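Local structure of DUF1904 domain-containing protein (Sebaldella termitidis, 4M1A) at residues M1-K13 and D53-R65. The protein is of unknown function but forms a trimer of alpha/beta subunits and belongs to a family of the MIF clan. Numbering follows the deposited sequence.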
# COMPACT_ATOMS: atom_id res chain seq x y z
N MSE A 1 -8.18 -13.22 5.78
CA MSE A 1 -7.34 -12.13 6.30
C MSE A 1 -6.64 -12.81 7.48
O MSE A 1 -6.95 -13.98 7.65
CB MSE A 1 -8.39 -11.04 6.56
CG MSE A 1 -8.38 -10.81 8.03
SE MSE A 1 -9.99 -11.22 9.08
CE MSE A 1 -9.89 -13.16 9.41
N PRO A 2 -5.75 -12.12 8.34
CA PRO A 2 -5.20 -10.76 8.30
C PRO A 2 -3.81 -10.66 7.70
O PRO A 2 -3.02 -11.59 7.77
CB PRO A 2 -5.16 -10.33 9.78
CG PRO A 2 -6.23 -11.20 10.40
CD PRO A 2 -6.03 -12.51 9.73
N HIS A 3 -3.54 -9.50 7.15
CA HIS A 3 -2.27 -9.22 6.48
C HIS A 3 -1.55 -8.08 7.14
O HIS A 3 -2.07 -6.96 7.16
CB HIS A 3 -2.50 -8.92 5.00
CG HIS A 3 -3.30 -9.96 4.33
ND1 HIS A 3 -2.80 -11.22 4.04
CD2 HIS A 3 -4.59 -9.97 3.95
CE1 HIS A 3 -3.75 -11.96 3.51
NE2 HIS A 3 -4.85 -11.22 3.44
N ILE A 4 -0.39 -8.34 7.73
CA ILE A 4 0.32 -7.34 8.51
C ILE A 4 1.51 -6.93 7.64
O ILE A 4 2.28 -7.82 7.13
CB ILE A 4 0.91 -7.96 9.81
CG1 ILE A 4 -0.14 -8.50 10.80
CG2 ILE A 4 1.71 -6.96 10.58
CD1 ILE A 4 -1.54 -8.41 10.56
N ARG A 5 1.74 -5.61 7.48
CA ARG A 5 2.87 -5.09 6.78
C ARG A 5 3.64 -4.12 7.57
O ARG A 5 3.05 -3.22 8.17
CB ARG A 5 2.42 -4.35 5.50
CG ARG A 5 1.64 -5.26 4.61
CD ARG A 5 1.00 -4.47 3.50
NE ARG A 5 0.23 -5.37 2.65
CZ ARG A 5 -0.60 -4.98 1.68
NH1 ARG A 5 -0.77 -3.68 1.40
NH2 ARG A 5 -1.19 -5.91 0.98
N VAL A 6 4.96 -4.27 7.55
CA VAL A 6 5.82 -3.43 8.35
C VAL A 6 6.81 -2.71 7.44
O VAL A 6 7.50 -3.33 6.64
CB VAL A 6 6.62 -4.26 9.43
CG1 VAL A 6 7.42 -3.31 10.28
CG2 VAL A 6 5.71 -5.07 10.36
N ARG A 7 6.92 -1.40 7.65
CA ARG A 7 7.91 -0.59 6.99
C ARG A 7 8.64 0.23 7.98
O ARG A 7 8.18 0.42 9.13
CB ARG A 7 7.29 0.36 5.98
CG ARG A 7 6.36 1.41 6.52
CD ARG A 7 5.63 2.14 5.38
NE ARG A 7 4.60 1.27 4.86
CZ ARG A 7 4.27 1.22 3.60
NH1 ARG A 7 4.89 2.05 2.78
NH2 ARG A 7 3.37 0.33 3.13
N GLY A 8 9.80 0.72 7.60
CA GLY A 8 10.61 1.54 8.52
C GLY A 8 11.54 0.74 9.45
O GLY A 8 12.22 1.31 10.27
N ALA A 9 11.50 -0.58 9.43
CA ALA A 9 12.33 -1.40 10.31
C ALA A 9 13.22 -2.25 9.47
O ALA A 9 12.87 -2.62 8.37
CB ALA A 9 11.42 -2.33 11.21
N GLU A 10 14.32 -2.70 10.05
CA GLU A 10 15.21 -3.68 9.38
C GLU A 10 14.49 -4.97 9.12
O GLU A 10 13.73 -5.45 9.96
CB GLU A 10 16.44 -3.93 10.30
CG GLU A 10 17.44 -2.79 10.32
CD GLU A 10 17.55 -2.08 11.66
OE1 GLU A 10 16.51 -1.58 12.17
OE2 GLU A 10 18.68 -2.01 12.20
N LYS A 11 14.77 -5.58 7.96
CA LYS A 11 14.15 -6.81 7.52
C LYS A 11 14.28 -7.92 8.55
O LYS A 11 13.33 -8.67 8.82
CB LYS A 11 14.74 -7.20 6.19
CG LYS A 11 14.12 -8.39 5.55
CD LYS A 11 14.79 -8.79 4.20
CE LYS A 11 14.44 -7.82 3.08
NZ LYS A 11 15.38 -7.76 1.90
N GLU A 12 15.48 -8.08 9.11
CA GLU A 12 15.65 -9.15 10.10
C GLU A 12 14.84 -8.92 11.37
O GLU A 12 14.41 -9.95 11.95
CB GLU A 12 17.14 -9.29 10.47
CG GLU A 12 17.46 -10.30 11.57
CD GLU A 12 18.92 -10.07 12.03
OE1 GLU A 12 19.76 -9.77 11.14
OE2 GLU A 12 19.21 -10.08 13.25
N LYS A 13 14.65 -7.66 11.77
CA LYS A 13 13.78 -7.27 12.94
C LYS A 13 12.31 -7.61 12.67
O LYS A 13 11.60 -8.15 13.57
CB LYS A 13 14.00 -5.83 13.40
CG LYS A 13 15.45 -5.49 13.78
CD LYS A 13 15.90 -6.49 14.83
CE LYS A 13 17.22 -6.02 15.50
NZ LYS A 13 18.21 -7.11 15.44
N ASP A 53 15.29 8.32 9.47
CA ASP A 53 15.07 7.06 10.14
C ASP A 53 13.55 6.70 10.07
O ASP A 53 13.15 5.53 10.25
CB ASP A 53 15.51 7.26 11.59
CG ASP A 53 15.09 6.15 12.46
OD1 ASP A 53 15.97 5.32 12.81
OD2 ASP A 53 13.89 6.10 12.78
N GLY A 54 12.71 7.70 9.78
CA GLY A 54 11.28 7.50 9.65
C GLY A 54 10.74 6.99 11.01
O GLY A 54 11.22 7.39 12.10
N LEU A 55 9.78 6.07 10.95
CA LEU A 55 9.25 5.49 12.17
C LEU A 55 9.03 4.02 11.85
O LEU A 55 9.25 3.64 10.73
CB LEU A 55 7.99 6.24 12.52
CG LEU A 55 6.67 6.16 11.76
CD1 LEU A 55 5.92 7.46 12.08
CD2 LEU A 55 6.80 6.08 10.25
N VAL A 56 8.50 3.22 12.77
CA VAL A 56 8.07 1.86 12.43
C VAL A 56 6.57 2.01 12.14
O VAL A 56 5.82 2.55 12.97
CB VAL A 56 8.31 0.86 13.52
CG1 VAL A 56 7.72 -0.46 13.09
CG2 VAL A 56 9.82 0.79 13.74
N PHE A 57 6.19 1.74 10.90
CA PHE A 57 4.80 1.91 10.45
C PHE A 57 4.20 0.55 10.04
O PHE A 57 4.72 -0.13 9.14
CB PHE A 57 4.73 2.92 9.28
CG PHE A 57 3.34 3.32 8.90
CD1 PHE A 57 2.56 2.53 8.13
CD2 PHE A 57 2.86 4.59 9.22
CE1 PHE A 57 1.26 2.89 7.78
CE2 PHE A 57 1.57 4.98 8.81
CZ PHE A 57 0.81 4.13 8.10
N ILE A 58 3.12 0.16 10.72
CA ILE A 58 2.51 -1.11 10.60
C ILE A 58 1.11 -0.97 10.10
O ILE A 58 0.29 -0.20 10.68
CB ILE A 58 2.54 -1.91 11.93
CG1 ILE A 58 3.93 -1.98 12.43
CG2 ILE A 58 1.93 -3.34 11.73
CD1 ILE A 58 4.04 -2.45 13.89
N GLU A 59 0.82 -1.68 9.00
CA GLU A 59 -0.56 -1.75 8.47
C GLU A 59 -1.13 -3.12 8.78
O GLU A 59 -0.41 -4.12 8.66
CB GLU A 59 -0.55 -1.51 6.96
CG GLU A 59 -0.08 -0.16 6.56
CD GLU A 59 0.42 0.02 5.11
OE1 GLU A 59 1.22 -0.85 4.59
OE2 GLU A 59 0.06 1.15 4.58
N VAL A 60 -2.39 -3.18 9.21
CA VAL A 60 -3.09 -4.42 9.44
C VAL A 60 -4.29 -4.40 8.49
O VAL A 60 -5.23 -3.60 8.68
CB VAL A 60 -3.59 -4.51 10.88
CG1 VAL A 60 -4.40 -5.75 11.09
CG2 VAL A 60 -2.37 -4.50 11.83
N LEU A 61 -4.28 -5.28 7.53
CA LEU A 61 -5.43 -5.47 6.62
C LEU A 61 -6.24 -6.63 7.09
O LEU A 61 -5.77 -7.78 7.13
CB LEU A 61 -4.95 -5.70 5.17
CG LEU A 61 -4.32 -4.56 4.41
CD1 LEU A 61 -2.95 -4.19 4.95
CD2 LEU A 61 -4.20 -4.93 2.92
N TRP A 62 -7.52 -6.38 7.48
CA TRP A 62 -8.34 -7.44 8.02
C TRP A 62 -9.82 -7.15 7.86
O TRP A 62 -10.21 -5.99 7.54
CB TRP A 62 -8.03 -7.67 9.50
CG TRP A 62 -8.37 -6.57 10.47
CD1 TRP A 62 -8.87 -5.32 10.22
CD2 TRP A 62 -8.32 -6.71 11.87
NE1 TRP A 62 -9.11 -4.67 11.43
CE2 TRP A 62 -8.75 -5.51 12.45
CE3 TRP A 62 -7.88 -7.76 12.71
CZ2 TRP A 62 -8.81 -5.32 13.86
CZ3 TRP A 62 -7.97 -7.59 14.08
CH2 TRP A 62 -8.39 -6.37 14.63
N PHE A 63 -10.62 -8.18 8.10
CA PHE A 63 -12.07 -8.00 8.32
C PHE A 63 -12.19 -7.39 9.74
O PHE A 63 -11.70 -7.94 10.71
CB PHE A 63 -12.86 -9.30 8.11
CG PHE A 63 -12.73 -9.84 6.70
CD1 PHE A 63 -13.18 -9.11 5.65
CD2 PHE A 63 -12.15 -11.06 6.45
CE1 PHE A 63 -13.02 -9.58 4.35
CE2 PHE A 63 -12.03 -11.54 5.15
CZ PHE A 63 -12.43 -10.79 4.10
N ASP A 64 -12.82 -6.24 9.82
CA ASP A 64 -12.71 -5.44 11.02
C ASP A 64 -13.32 -6.16 12.18
O ASP A 64 -14.25 -6.93 12.03
CB ASP A 64 -13.40 -4.09 10.89
CG ASP A 64 -12.99 -3.09 11.99
OD1 ASP A 64 -11.84 -3.18 12.58
OD2 ASP A 64 -13.83 -2.20 12.20
N ARG A 65 -12.75 -5.91 13.33
CA ARG A 65 -13.21 -6.44 14.59
C ARG A 65 -13.38 -5.26 15.50
O ARG A 65 -13.07 -4.13 15.13
CB ARG A 65 -12.18 -7.40 15.14
CG ARG A 65 -12.36 -8.81 14.62
CD ARG A 65 -11.02 -9.35 14.28
NE ARG A 65 -11.09 -10.73 13.81
CZ ARG A 65 -10.68 -11.17 12.62
NH1 ARG A 65 -10.26 -10.35 11.66
NH2 ARG A 65 -10.77 -12.46 12.37
O HOH W 1 0.69 -1.40 2.11
O HOH W 2 3.38 -0.77 6.35
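Strands 3-7 and 56-62 run antiparallel, their axes 4.7 Å apart, as inner neighbours of the mixed sheet. H3, R5 and R7 pair with L61, E59 and F57, each through two nearly straight backbone hydrogen bonds. Beyond R7, G8 sets its CA against L55 O at 3.3 Å in a CA-H...O contact.

I4, V6, I58 and V60 fill one face; I4 CG2 meets I58 CG2 at 3.8 Å, and F77 and W81 of helix 67-82 pack on I58.

The opposite face mixes charged and apolar groups. With its CG wedged between backbone N and carbonyl carbon (chi1 64°) and its chain bent at chi3 (75°), R7 runs past F57 CB and brings NH2 to E59 OE1, a 2.9 Å salt bridge on the syn side, 33° out of the carboxylate plane. OE1 also accepts from a water held by R5 NH1 (2.8 Å from the water); a second water, bound by R7 NE, lies near both OE1 and F57 O. L61 CD2 lies over one face of the R5 guanidinium, 3.7 Å from NH2.

E59 OE2 forms a salt bridge with R5 of the second subunit, and R5 NH1 one with E59 of the third, so the E59 carboxylate ties strand pairing to trimer assembly.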